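Local structure of putative ring-cleaving dioxygenase MhqO (Bacillus subtilis subsp. subtilis, 3OAJ) at residues I12-G17 and H123-E128; G73-G78 and A213-H218; A157-E162 and G261-E266. The protein is a putative ring-cleaving extradiol dioxygenase that may contribute to the degradation of aromatic compounds, probably with a single iron(II) ion. All coordinates share one frame; numbering follows the deposited sequence.

In the fold
Two eight-stranded mixed sheets make up the fold, and the three contacts show how their parts are joined. Interactions 1 and 3 do comparable work, one within each VOC sequence range: each joins a strand of one sheet to the loop leading into a strand of the other (123-125 against 9-16; 261-263, with Phe-265, against 153-160 and its end). Interaction 2 links the two ranges, laying the loop 73-78 on strand 215-223, which lies between 9-16 and 264-269. All three are largely buried, but interactions 2 and 3 each have a more open margin. Interaction 1 is apolar and aromatic, whereas interactions 2 and 3 each add one backbone hydrogen bond and supply a zinc ligand, His-218 and Glu-266.

Interaction 1. Residues I12-G17 and H123-E128; sequences ITAIVG and HGLHLE. With SO4 (sulfate ion), chain D.
His-123 and Leu-125 reach Val-16, Gly-17 and Ala-14 through the same first torsion, with CG opposite the carbonyl carbon and beside the backbone N (chi1 -56° in His-123). Leu-125 then continues extended, and its CD1 branch comes down on strand 9-16. There CD1 touches two side chains of the strand, 3.6 Å from Ala-14 CB and 3.7 Å from Val-16 CG1, the valine lying at about a right angle to the leucine. Phe-64 and Tyr-26 pack on Leu-125 as well.

The imidazole is used differently. Gly-17 lies over one of its faces, with CA 3.7 Å from the ring centroid and only 9° off the ring normal, a CH-pi contact; without a side chain, Gly-17 can lie this close to the ring. Val-16 CB approaches the same ring obliquely, 3.5 Å from His-123 ND1. NE2 is hydrogen-bonded to Glu-21 OE1, which holds the ring's rotation, and Asp-121 OD1 accepts the backbone N-H groups of both His-123 and Leu-125. Thr-13 faces elsewhere: its OG1 donates to O3 of a sulfate, probably from the crystallisation liquor, at 2.7 Å and also pairs with Thr-63 OG1.

Strand 9-16, helix 19-29 and strands 33-39, 47-52 and 61-66 form a beta-alpha-beta-beta-beta module, as in the VOC superfamily, here tied to the loop before strand 126-131. This contact rests mainly on methyl packing and the imidazole face, while the Glu-21 carboxylate may polarise that ring.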
ATOM      1  N   ILE A  12      -0.027  -0.070  -2.192  1.00  9.44           N
ATOM      2  CA  ILE A  12      -1.425  -0.134  -1.836  1.00  9.34           C
ATOM      3  C   ILE A  12      -1.933   1.301  -1.797  1.00  9.22           C
ATOM      4  O   ILE A  12      -1.247   2.220  -1.368  1.00 10.65           O
ATOM      5  CB  ILE A  12      -1.571  -0.814  -0.437  1.00 10.30           C
ATOM      6  CG1 ILE A  12      -1.265  -2.312  -0.548  1.00 10.65           C
ATOM      7  CG2 ILE A  12      -2.952  -0.602   0.163  1.00 10.62           C
ATOM      8  CD1 ILE A  12      -0.981  -3.000   0.782  1.00 11.05           C
ATOM      9  N   THR A  13      -3.180   1.481  -2.219  1.00  9.58           N
ATOM     10  CA  THR A  13      -3.759   2.806  -2.344  1.00 10.21           C
ATOM     11  C   THR A  13      -5.069   2.877  -1.575  1.00 10.74           C
ATOM     12  O   THR A  13      -5.934   2.006  -1.703  1.00 11.54           O
ATOM     13  CB  THR A  13      -3.959   3.177  -3.823  1.00  9.99           C
ATOM     14  OG1 THR A  13      -2.673   3.251  -4.432  1.00 11.64           O
ATOM     15  CG2 THR A  13      -4.742   4.513  -4.001  1.00 12.07           C
ATOM     16  N   ALA A  14      -5.174   3.926  -0.765  1.00 11.97           N
ATOM     17  CA  ALA A  14      -6.332   4.120   0.098  1.00 12.87           C
ATOM     18  C   ALA A  14      -6.906   5.526   0.016  1.00 13.42           C
ATOM     19  O   ALA A  14      -6.190   6.485  -0.244  1.00 12.58           O
ATOM     20  CB  ALA A  14      -5.954   3.817   1.539  1.00 13.59           C
ATOM     21  N   ILE A  15      -8.213   5.628   0.245  1.00 15.00           N
ATOM     22  CA  ILE A  15      -8.869   6.922   0.372  1.00 15.66           C
ATOM     23  C   ILE A  15      -8.908   7.237   1.861  1.00 15.00           C
ATOM     24  O   ILE A  15      -9.297   6.391   2.668  1.00 15.27           O
ATOM     25  CB  ILE A  15     -10.294   6.918  -0.237  1.00 17.86           C
ATOM     26  CG1 ILE A  15     -10.217   6.635  -1.744  1.00 21.66           C
ATOM     27  CG2 ILE A  15     -10.963   8.249   0.019  1.00 21.00           C
ATOM     28  CD1 ILE A  15     -11.575   6.559  -2.462  1.00 19.93           C
ATOM     29  N   VAL A  16      -8.455   8.438   2.222  1.00 14.48           N
ATOM     30  CA  VAL A  16      -8.410   8.863   3.631  1.00 14.38           C
ATOM     31  C   VAL A  16      -8.921  10.295   3.795  1.00 14.49           C
ATOM     32  O   VAL A  16      -9.501  10.854   2.872  1.00 13.96           O
ATOM     33  CB  VAL A  16      -6.983   8.703   4.232  1.00 14.05           C
ATOM     34  CG1 VAL A  16      -6.578   7.217   4.296  1.00 15.61           C
ATOM     35  CG2 VAL A  16      -5.959   9.549   3.459  1.00 15.82           C
ATOM     36  N   GLY A  17      -8.696  10.874   4.976  1.00 14.68           N
ATOM     37  CA  GLY A  17      -9.160  12.221   5.326  1.00 14.88           C
ATOM     38  C   GLY A  17      -8.118  13.297   5.084  1.00 15.03           C
ATOM     39  O   GLY A  17      -7.318  13.199   4.161  1.00 15.24           O
ATOM     40  N   HIS A 123      -7.859   7.541  10.186  1.00 13.52           N
ATOM     41  CA  HIS A 123      -9.043   7.557   9.341  1.00 13.65           C
ATOM     42  C   HIS A 123      -9.722   6.187   9.236  1.00 14.05           C
ATOM     43  O   HIS A 123     -10.645   6.005   8.454  1.00 15.49           O
ATOM     44  CB  HIS A 123      -8.684   8.179   7.989  1.00 14.15           C
ATOM     45  CG  HIS A 123      -8.098   9.554   8.121  1.00 15.48           C
ATOM     46  ND1 HIS A 123      -6.912   9.928   7.527  1.00 15.17           N
ATOM     47  CD2 HIS A 123      -8.523  10.631   8.824  1.00 15.50           C
ATOM     48  CE1 HIS A 123      -6.645  11.186   7.839  1.00 15.55           C
ATOM     49  NE2 HIS A 123      -7.614  11.638   8.618  1.00 16.34           N
ATOM     50  N   GLY A 124      -9.272   5.245  10.068  1.00 13.69           N
ATOM     51  CA  GLY A 124      -9.918   3.947  10.203  1.00 13.23           C
ATOM     52  C   GLY A 124      -9.296   2.780   9.458  1.00 12.44           C
ATOM     53  O   GLY A 124      -9.800   1.663   9.560  1.00 13.18           O
ATOM     54  N   LEU A 125      -8.214   2.993   8.705  1.00 11.86           N
ATOM     55  CA  LEU A 125      -7.607   1.837   8.032  1.00 11.44           C
ATOM     56  C   LEU A 125      -7.007   0.892   9.068  1.00 11.23           C
ATOM     57  O   LEU A 125      -6.452   1.353  10.070  1.00 11.99           O
ATOM     58  CB  LEU A 125      -6.515   2.286   7.066  1.00 11.92           C
ATOM     59  CG  LEU A 125      -6.900   3.169   5.872  1.00 11.44           C
ATOM     60  CD1 LEU A 125      -5.659   3.700   5.134  1.00 13.28           C
ATOM     61  CD2 LEU A 125      -7.809   2.389   4.929  1.00 13.68           C
ATOM     62  N   HIS A 126      -7.119  -0.415   8.821  1.00 11.10           N
ATOM     63  CA  HIS A 126      -6.518  -1.404   9.719  1.00 10.77           C
ATOM     64  C   HIS A 126      -5.074  -1.685   9.336  1.00 10.01           C
ATOM     65  O   HIS A 126      -4.792  -2.060   8.177  1.00 10.32           O
ATOM     66  CB  HIS A 126      -7.254  -2.752   9.695  1.00 11.78           C
ATOM     67  CG  HIS A 126      -8.712  -2.697  10.057  1.00 13.89           C
ATOM     68  ND1 HIS A 126      -9.210  -1.909  11.076  1.00 14.28           N
ATOM     69  CD2 HIS A 126      -9.766  -3.399   9.574  1.00 13.84           C
ATOM     70  CE1 HIS A 126     -10.513  -2.108  11.186  1.00 14.35           C
ATOM     71  NE2 HIS A 126     -10.874  -3.012  10.289  1.00 14.66           N
ATOM     72  N   LEU A 127      -4.166  -1.533  10.299  1.00  9.90           N
ATOM     73  CA  LEU A 127      -2.739  -1.745  10.082  1.00  9.96           C
ATOM     74  C   LEU A 127      -2.220  -2.782  11.067  1.00  9.94           C
ATOM     75  O   LEU A 127      -2.826  -3.009  12.132  1.00 10.64           O
ATOM     76  CB  LEU A 127      -1.979  -0.430  10.299  1.00 11.18           C
ATOM     77  CG  LEU A 127      -1.985   0.639   9.198  1.00 12.85           C
ATOM     78  CD1 LEU A 127      -3.374   1.168   8.878  1.00 13.47           C
ATOM     79  CD2 LEU A 127      -1.026   1.778   9.587  1.00 13.05           C
ATOM     80  N   GLU A 128      -1.067  -3.365  10.755  1.00 10.13           N
ATOM     81  CA  GLU A 128      -0.404  -4.231  11.716  1.00  9.98           C
ATOM     82  C   GLU A 128       1.090  -4.151  11.501  1.00 10.01           C
ATOM     83  O   GLU A 128       1.544  -3.823  10.396  1.00 11.12           O
ATOM     84  CB  GLU A 128      -0.908  -5.684  11.643  1.00 10.57           C
ATOM     85  CG  GLU A 128      -0.619  -6.356  10.322  1.00 12.05           C
ATOM     86  CD  GLU A 128      -1.180  -7.759  10.161  1.00 11.01           C
ATOM     87  OE1 GLU A 128      -2.039  -8.225  10.961  1.00 12.93           O
ATOM     88  OE2 GLU A 128      -0.759  -8.391   9.167  1.00 13.06           O
TER
HETATM   89  S   SO4 D 501      -2.600   4.156  -8.492  1.00 19.95           S
HETATM   90  O1  SO4 D 501      -3.937   3.930  -9.037  1.00 22.00           O
HETATM   91  O2  SO4 D 501      -2.155   5.528  -8.641  1.00 21.99           O
HETATM   92  O3  SO4 D 501      -2.520   3.769  -7.082  1.00 21.07           O
HETATM   93  O4  SO4 D 501      -1.675   3.342  -9.286  1.00 20.83           O

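Interaction 2. Residues G73-G78 and A213-H218; sequences GVIGDG and AGTVHH. With ZN (zinc ion), chain C.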
ATOM      1  N   GLY A  73     -16.360   5.131   4.056  1.00 28.01           N
ATOM      2  CA  GLY A  73     -16.716   3.795   3.593  1.00 25.06           C
ATOM      3  C   GLY A  73     -16.764   2.821   4.756  1.00 22.49           C
ATOM      4  O   GLY A  73     -16.593   3.209   5.914  1.00 22.05           O
ATOM      5  N   VAL A  74     -16.981   1.547   4.437  1.00 20.58           N
ATOM      6  CA  VAL A  74     -17.021   0.482   5.431  1.00 19.21           C
ATOM      7  C   VAL A  74     -16.098  -0.633   4.968  1.00 18.01           C
ATOM      8  O   VAL A  74     -16.217  -1.095   3.834  1.00 18.08           O
ATOM      9  CB  VAL A  74     -18.450  -0.099   5.614  1.00 19.35           C
ATOM     10  CG1 VAL A  74     -18.431  -1.239   6.635  1.00 20.87           C
ATOM     11  CG2 VAL A  74     -19.430   0.982   6.054  1.00 21.04           C
ATOM     12  N   ILE A  75     -15.189  -1.053   5.845  1.00 17.12           N
ATOM     13  CA  ILE A  75     -14.273  -2.156   5.554  1.00 16.51           C
ATOM     14  C   ILE A  75     -15.041  -3.476   5.511  1.00 17.10           C
ATOM     15  O   ILE A  75     -15.784  -3.807   6.435  1.00 17.96           O
ATOM     16  CB  ILE A  75     -13.115  -2.221   6.584  1.00 16.03           C
ATOM     17  CG1 ILE A  75     -12.293  -0.923   6.521  1.00 15.22           C
ATOM     18  CG2 ILE A  75     -12.236  -3.472   6.357  1.00 16.05           C
ATOM     19  CD1 ILE A  75     -11.294  -0.733   7.652  1.00 16.46           C
ATOM     20  N   GLY A  76     -14.873  -4.220   4.420  1.00 16.50           N
ATOM     21  CA  GLY A  76     -15.583  -5.484   4.233  1.00 16.09           C
ATOM     22  C   GLY A  76     -15.094  -6.239   3.016  1.00 14.96           C
ATOM     23  O   GLY A  76     -14.113  -5.848   2.379  1.00 14.12           O
ATOM     24  N   ASP A  77     -15.778  -7.330   2.690  1.00 15.26           N
ATOM     25  CA  ASP A  77     -15.429  -8.146   1.526  1.00 16.19           C
ATOM     26  C   ASP A  77     -15.338  -7.324   0.253  1.00 15.24           C
ATOM     27  O   ASP A  77     -16.093  -6.357   0.065  1.00 16.08           O
ATOM     28  CB  ASP A  77     -16.440  -9.275   1.331  1.00 18.49           C
ATOM     29  CG  ASP A  77     -16.500 -10.203   2.510  1.00 23.51           C
ATOM     30  OD1 ASP A  77     -15.464 -10.370   3.193  1.00 21.16           O
ATOM     31  OD2 ASP A  77     -17.588 -10.765   2.751  1.00 21.61           O
ATOM     32  N   GLY A  78     -14.434  -7.746  -0.627  1.00 13.69           N
ATOM     33  CA  GLY A  78     -14.069  -6.993  -1.818  1.00 13.52           C
ATOM     34  C   GLY A  78     -12.967  -5.953  -1.593  1.00 13.28           C
ATOM     35  O   GLY A  78     -12.772  -5.079  -2.433  1.00 13.83           O
ATOM     36  N   ALA A 213     -13.870   6.776   2.215  1.00 21.63           N
ATOM     37  CA  ALA A 213     -12.726   7.058   3.082  1.00 20.98           C
ATOM     38  C   ALA A 213     -12.582   6.024   4.189  1.00 19.38           C
ATOM     39  O   ALA A 213     -13.570   5.480   4.678  1.00 19.93           O
ATOM     40  CB  ALA A 213     -12.830   8.467   3.663  1.00 21.46           C
ATOM     41  N   GLY A 214     -11.346   5.739   4.577  1.00 17.61           N
ATOM     42  CA  GLY A 214     -11.107   4.724   5.581  1.00 16.95           C
ATOM     43  C   GLY A 214     -11.190   3.311   5.035  1.00 15.52           C
ATOM     44  O   GLY A 214     -11.387   2.371   5.784  1.00 15.30           O
ATOM     45  N   THR A 215     -11.051   3.166   3.724  1.00 14.29           N
ATOM     46  CA  THR A 215     -10.960   1.844   3.107  1.00 13.45           C
ATOM     47  C   THR A 215      -9.810   1.817   2.117  1.00 12.83           C
ATOM     48  O   THR A 215      -9.413   2.857   1.579  1.00 13.01           O
ATOM     49  CB  THR A 215     -12.272   1.392   2.402  1.00 14.34           C
ATOM     50  OG1 THR A 215     -12.511   2.176   1.224  1.00 17.09           O
ATOM     51  CG2 THR A 215     -13.475   1.456   3.353  1.00 17.31           C
ATOM     52  N   VAL A 216      -9.264   0.623   1.894  1.00 12.45           N
ATOM     53  CA  VAL A 216      -8.249   0.434   0.865  1.00 11.50           C
ATOM     54  C   VAL A 216      -8.949   0.353  -0.484  1.00 10.74           C
ATOM     55  O   VAL A 216      -9.882  -0.433  -0.654  1.00 11.24           O
ATOM     56  CB  VAL A 216      -7.415  -0.836   1.113  1.00 11.41           C
ATOM     57  CG1 VAL A 216      -6.445  -1.068  -0.041  1.00 12.37           C
ATOM     58  CG2 VAL A 216      -6.683  -0.715   2.455  1.00 12.57           C
ATOM     59  N   HIS A 217      -8.478   1.152  -1.440  1.00 11.37           N
ATOM     60  CA  HIS A 217      -9.087   1.237  -2.777  1.00 12.38           C
ATOM     61  C   HIS A 217      -8.643   0.078  -3.670  1.00 11.88           C
ATOM     62  O   HIS A 217      -9.455  -0.535  -4.368  1.00 12.15           O
ATOM     63  CB  HIS A 217      -8.753   2.577  -3.445  1.00 15.29           C
ATOM     64  CG  HIS A 217      -9.436   2.771  -4.763  1.00 19.08           C
ATOM     65  ND1 HIS A 217     -10.637   3.434  -4.889  1.00 19.23           N
ATOM     66  CD2 HIS A 217      -9.100   2.363  -6.011  1.00 18.08           C
ATOM     67  CE1 HIS A 217     -11.006   3.439  -6.159  1.00 19.81           C
ATOM     68  NE2 HIS A 217     -10.093   2.792  -6.861  1.00 20.15           N
ATOM     69  N   HIS A 218      -7.338  -0.207  -3.660  1.00 10.81           N
ATOM     70  CA  HIS A 218      -6.807  -1.319  -4.440  1.00 10.90           C
ATOM     71  C   HIS A 218      -5.419  -1.729  -3.990  1.00 10.20           C
ATOM     72  O   HIS A 218      -4.750  -1.001  -3.228  1.00 10.53           O
ATOM     73  CB  HIS A 218      -6.823  -0.991  -5.939  1.00 12.10           C
ATOM     74  CG  HIS A 218      -5.936   0.156  -6.334  1.00 12.21           C
ATOM     75  ND1 HIS A 218      -6.406   1.451  -6.422  1.00 12.85           N
ATOM     76  CD2 HIS A 218      -4.638   0.201  -6.718  1.00 12.94           C
ATOM     77  CE1 HIS A 218      -5.435   2.243  -6.842  1.00 13.19           C
ATOM     78  NE2 HIS A 218      -4.346   1.514  -7.012  1.00 12.62           N
TER
HETATM   79 ZN    ZN C 500      -2.234   1.778  -7.862  0.70 17.63          ZN
HETATM   80  O   HOH W   1     -10.600  -3.370  -3.748  1.00 14.65           O
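Ile-75 lies alongside Gly-214 and Thr-215, and its side chain can be traced outward. From CB the chain turns to put CG1 opposite the carbonyl carbon (chi1 -62°), where CG1 rests 3.5 Å from Gly-214 O and 4.1 Å from Thr-215 CG2. At the tip, CD1 is still 3.6 Å from Gly-214 O, and it also reaches Gly-124 O. The isoleucine and threonine run past each other in opposite directions. Thr-215 CG2 meets the loop backbone, 3.7 Å from Val-74 N, while its OG1 turns back to Gly-212 O.

One direct hydrogen bond joins the two segments: Gly-73 N donates to Ala-213 O at 2.9 Å. Farther along, a single water gives one hydrogen to Gly-78 O and the other to His-217 O, bridging the segments where they diverge.

His-217 and His-218 both face Thr-13, forming a classic beta bulge, and His-218 NE2 binds zinc at 2.3 Å, with His-11 and Glu-266 as the other protein ligands. The loop passes from strand 61-66 in one sheet to strand 79-87 in the other, and strand 215-223 runs between strands 9-16 and 264-269.

Interaction 3. Residues A157-E162 and G261-E266; sequences ATLLSE and GEILFE. With ZN (zinc ion), chain C.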
ATOM      1  N   ALA A 157      -0.308  -8.269   3.268  1.00  9.27           N
ATOM      2  CA  ALA A 157      -1.666  -7.770   3.440  1.00  9.38           C
ATOM      3  C   ALA A 157      -2.604  -8.925   3.708  1.00  9.67           C
ATOM      4  O   ALA A 157      -2.287 -10.088   3.393  1.00  9.70           O
ATOM      5  CB  ALA A 157      -2.129  -6.986   2.189  1.00 10.57           C
ATOM      6  N   THR A 158      -3.767  -8.588   4.265  1.00  9.96           N
ATOM      7  CA  THR A 158      -4.838  -9.555   4.491  1.00 10.28           C
ATOM      8  C   THR A 158      -6.018  -9.156   3.610  1.00 10.66           C
ATOM      9  O   THR A 158      -6.491  -8.029   3.688  1.00 11.83           O
ATOM     10  CB  THR A 158      -5.276  -9.588   5.987  1.00 10.82           C
ATOM     11  OG1 THR A 158      -4.163 -10.040   6.780  1.00 11.83           O
ATOM     12  CG2 THR A 158      -6.496 -10.524   6.185  1.00 13.22           C
ATOM     13  N   LEU A 159      -6.436 -10.072   2.741  1.00 11.09           N
ATOM     14  CA  LEU A 159      -7.506  -9.831   1.776  1.00 10.97           C
ATOM     15  C   LEU A 159      -8.831 -10.360   2.270  1.00 11.30           C
ATOM     16  O   LEU A 159      -8.910 -11.465   2.801  1.00 11.42           O
ATOM     17  CB  LEU A 159      -7.175 -10.498   0.433  1.00 11.52           C
ATOM     18  CG  LEU A 159      -5.772 -10.198  -0.123  1.00 12.14           C
ATOM     19  CD1 LEU A 159      -5.553 -10.909  -1.462  1.00 12.61           C
ATOM     20  CD2 LEU A 159      -5.554  -8.697  -0.265  1.00 12.97           C
ATOM     21  N   LEU A 160      -9.871  -9.554   2.073  1.00 11.38           N
ATOM     22  CA  LEU A 160     -11.254  -9.938   2.344  1.00 11.92           C
ATOM     23  C   LEU A 160     -11.941 -10.102   0.995  1.00 11.95           C
ATOM     24  O   LEU A 160     -12.177  -9.137   0.286  1.00 12.61           O
ATOM     25  CB  LEU A 160     -11.957  -8.858   3.160  1.00 12.61           C
ATOM     26  CG  LEU A 160     -11.237  -8.367   4.420  1.00 11.40           C
ATOM     27  CD1 LEU A 160     -12.056  -7.266   5.088  1.00 14.02           C
ATOM     28  CD2 LEU A 160     -11.010  -9.516   5.403  1.00 13.88           C
ATOM     29  N   SER A 161     -12.212 -11.346   0.633  1.00 11.91           N
ATOM     30  CA  SER A 161     -12.739 -11.680  -0.682  1.00 12.19           C
ATOM     31  C   SER A 161     -14.203 -12.119  -0.608  1.00 13.00           C
ATOM     32  O   SER A 161     -14.593 -12.851   0.312  1.00 13.72           O
ATOM     33  CB  SER A 161     -11.890 -12.801  -1.293  1.00 12.15           C
ATOM     34  OG  SER A 161     -12.484 -13.316  -2.470  1.00 12.55           O
ATOM     35  N   GLU A 162     -15.017 -11.691  -1.572  1.00 13.35           N
ATOM     36  CA  GLU A 162     -16.392 -12.192  -1.657  1.00 14.04           C
ATOM     37  C   GLU A 162     -16.416 -13.673  -2.045  1.00 14.55           C
ATOM     38  O   GLU A 162     -17.377 -14.374  -1.748  1.00 15.50           O
ATOM     39  CB  GLU A 162     -17.224 -11.389  -2.655  1.00 15.03           C
ATOM     40  CG  GLU A 162     -17.542  -9.965  -2.215  1.00 18.30           C
ATOM     41  CD  GLU A 162     -18.515  -9.274  -3.153  1.00 16.97           C
ATOM     42  OE1 GLU A 162     -19.210  -9.968  -3.928  1.00 18.67           O
ATOM     43  OE2 GLU A 162     -18.583  -8.032  -3.103  1.00 19.58           O
ATOM     44  N   GLY A 261     -13.338 -12.192  -6.364  1.00 11.98           N
ATOM     45  CA  GLY A 261     -13.779 -11.858  -5.006  1.00 11.96           C
ATOM     46  C   GLY A 261     -14.076 -10.370  -4.829  1.00 11.95           C
ATOM     47  O   GLY A 261     -14.347  -9.910  -3.713  1.00 12.66           O
ATOM     48  N   GLU A 262     -14.036  -9.636  -5.942  1.00 11.93           N
ATOM     49  CA  GLU A 262     -14.376  -8.203  -6.023  1.00 12.18           C
ATOM     50  C   GLU A 262     -13.296  -7.231  -5.533  1.00 11.08           C
ATOM     51  O   GLU A 262     -13.525  -6.020  -5.502  1.00 10.97           O
ATOM     52  CB  GLU A 262     -15.748  -7.892  -5.398  1.00 14.17           C
ATOM     53  CG  GLU A 262     -16.914  -8.458  -6.218  1.00 19.41           C
ATOM     54  CD  GLU A 262     -16.896  -7.961  -7.658  1.00 17.62           C
ATOM     55  OE1 GLU A 262     -16.753  -6.740  -7.843  1.00 20.89           O
ATOM     56  OE2 GLU A 262     -17.019  -8.784  -8.590  1.00 21.05           O
ATOM     57  N   ILE A 263     -12.102  -7.730  -5.209  1.00 10.63           N
ATOM     58  CA  ILE A 263     -10.996  -6.849  -4.878  1.00 10.81           C
ATOM     59  C   ILE A 263     -10.427  -6.271  -6.169  1.00 10.78           C
ATOM     60  O   ILE A 263     -10.258  -6.998  -7.152  1.00 11.08           O
ATOM     61  CB  ILE A 263      -9.898  -7.602  -4.104  1.00 11.26           C
ATOM     62  CG1 ILE A 263     -10.487  -8.339  -2.897  1.00 10.72           C
ATOM     63  CG2 ILE A 263      -8.841  -6.633  -3.602  1.00 11.02           C
ATOM     64  CD1 ILE A 263      -9.513  -9.342  -2.260  1.00 12.43           C
ATOM     65  N   LEU A 264     -10.119  -4.976  -6.162  1.00 10.91           N
ATOM     66  CA  LEU A 264      -9.458  -4.366  -7.303  1.00 10.75           C
ATOM     67  C   LEU A 264      -7.952  -4.594  -7.213  1.00 10.11           C
ATOM     68  O   LEU A 264      -7.311  -4.167  -6.247  1.00 10.07           O
ATOM     69  CB  LEU A 264      -9.803  -2.875  -7.388  1.00 11.47           C
ATOM     70  CG  LEU A 264      -9.194  -2.141  -8.596  1.00 10.76           C
ATOM     71  CD1 LEU A 264      -9.643  -2.782  -9.908  1.00 11.86           C
ATOM     72  CD2 LEU A 264      -9.554  -0.649  -8.570  1.00 11.94           C
ATOM     73  N   PHE A 265      -7.412  -5.292  -8.217  1.00  9.41           N
ATOM     74  CA  PHE A 265      -5.980  -5.554  -8.293  1.00  9.25           C
ATOM     75  C   PHE A 265      -5.360  -4.660  -9.364  1.00  9.97           C
ATOM     76  O   PHE A 265      -6.031  -4.204 -10.303  1.00 10.94           O
ATOM     77  CB  PHE A 265      -5.742  -7.014  -8.715  1.00  9.81           C
ATOM     78  CG  PHE A 265      -5.740  -8.023  -7.566  1.00  9.76           C
ATOM     79  CD1 PHE A 265      -6.263  -7.725  -6.309  1.00 10.42           C
ATOM     80  CD2 PHE A 265      -5.247  -9.309  -7.789  1.00 10.46           C
ATOM     81  CE1 PHE A 265      -6.267  -8.665  -5.296  1.00 10.73           C
ATOM     82  CE2 PHE A 265      -5.228 -10.270  -6.760  1.00 10.58           C
ATOM     83  CZ  PHE A 265      -5.749  -9.944  -5.514  1.00 10.98           C
ATOM     84  N   GLU A 266      -4.056  -4.463  -9.250  1.00  9.88           N
ATOM     85  CA  GLU A 266      -3.319  -3.676 -10.227  1.00 10.12           C
ATOM     86  C   GLU A 266      -1.995  -4.393 -10.447  1.00 10.19           C
ATOM     87  O   GLU A 266      -1.501  -5.057  -9.540  1.00 10.80           O
ATOM     88  CB  GLU A 266      -3.087  -2.267  -9.668  1.00 10.63           C
ATOM     89  CG  GLU A 266      -2.105  -1.377 -10.473  1.00 12.41           C
ATOM     90  CD  GLU A 266      -1.869  -0.036  -9.827  1.00 12.11           C
ATOM     91  OE1 GLU A 266      -2.445   0.242  -8.756  1.00 12.49           O
ATOM     92  OE2 GLU A 266      -1.076   0.746 -10.390  1.00 15.04           O
TER
HETATM   93 ZN    ZN C 500      -2.234   1.778  -7.862  0.70 17.63          ZN
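Leu-159 and Ile-263 form the tight end of this contact. Ile-263 puts its CG1 opposite its own carbonyl carbon (chi1 -52°) and carries on extended, so that CD1 lodges 3.7 Å from Leu-159 CB and equally close to Leu-160 O. Leu-159 CD1 comes in at the edge of the Phe-265 ring, near its plane, 4.2 Å from CZ; the ring also makes an edge-to-face stack with Trp-221. Next to this cluster Ser-161 OG sits 3.2 Å from Gly-261 CA, while its polar needs are met by Thr-167 OG1 and Gln-163 N. One backbone bond marks the border with the more open side: Glu-162 N donates to Gly-261 O at 2.9 Å.

Beyond it the packing opens out. Glu-162 extends its chain over Glu-262, so that its CD is 3.6 Å from Glu-262 CG. Glu-262 bends at chi2 and leads its own carboxylate away. Arg-208 makes a long, weak ion pair with Glu-162 OE1.

At this margin, where both glutamates also meet a crystal neighbour, Glu-162 OE2 and Glu-262 OE1 stay 5.2 Å apart, which may ease their repulsion. The apolar part, by contrast, lies just before Glu-266, whose OE1 binds zinc at a short 1.8 Å along with His-218 and His-11, at the site predicted to hold iron(II).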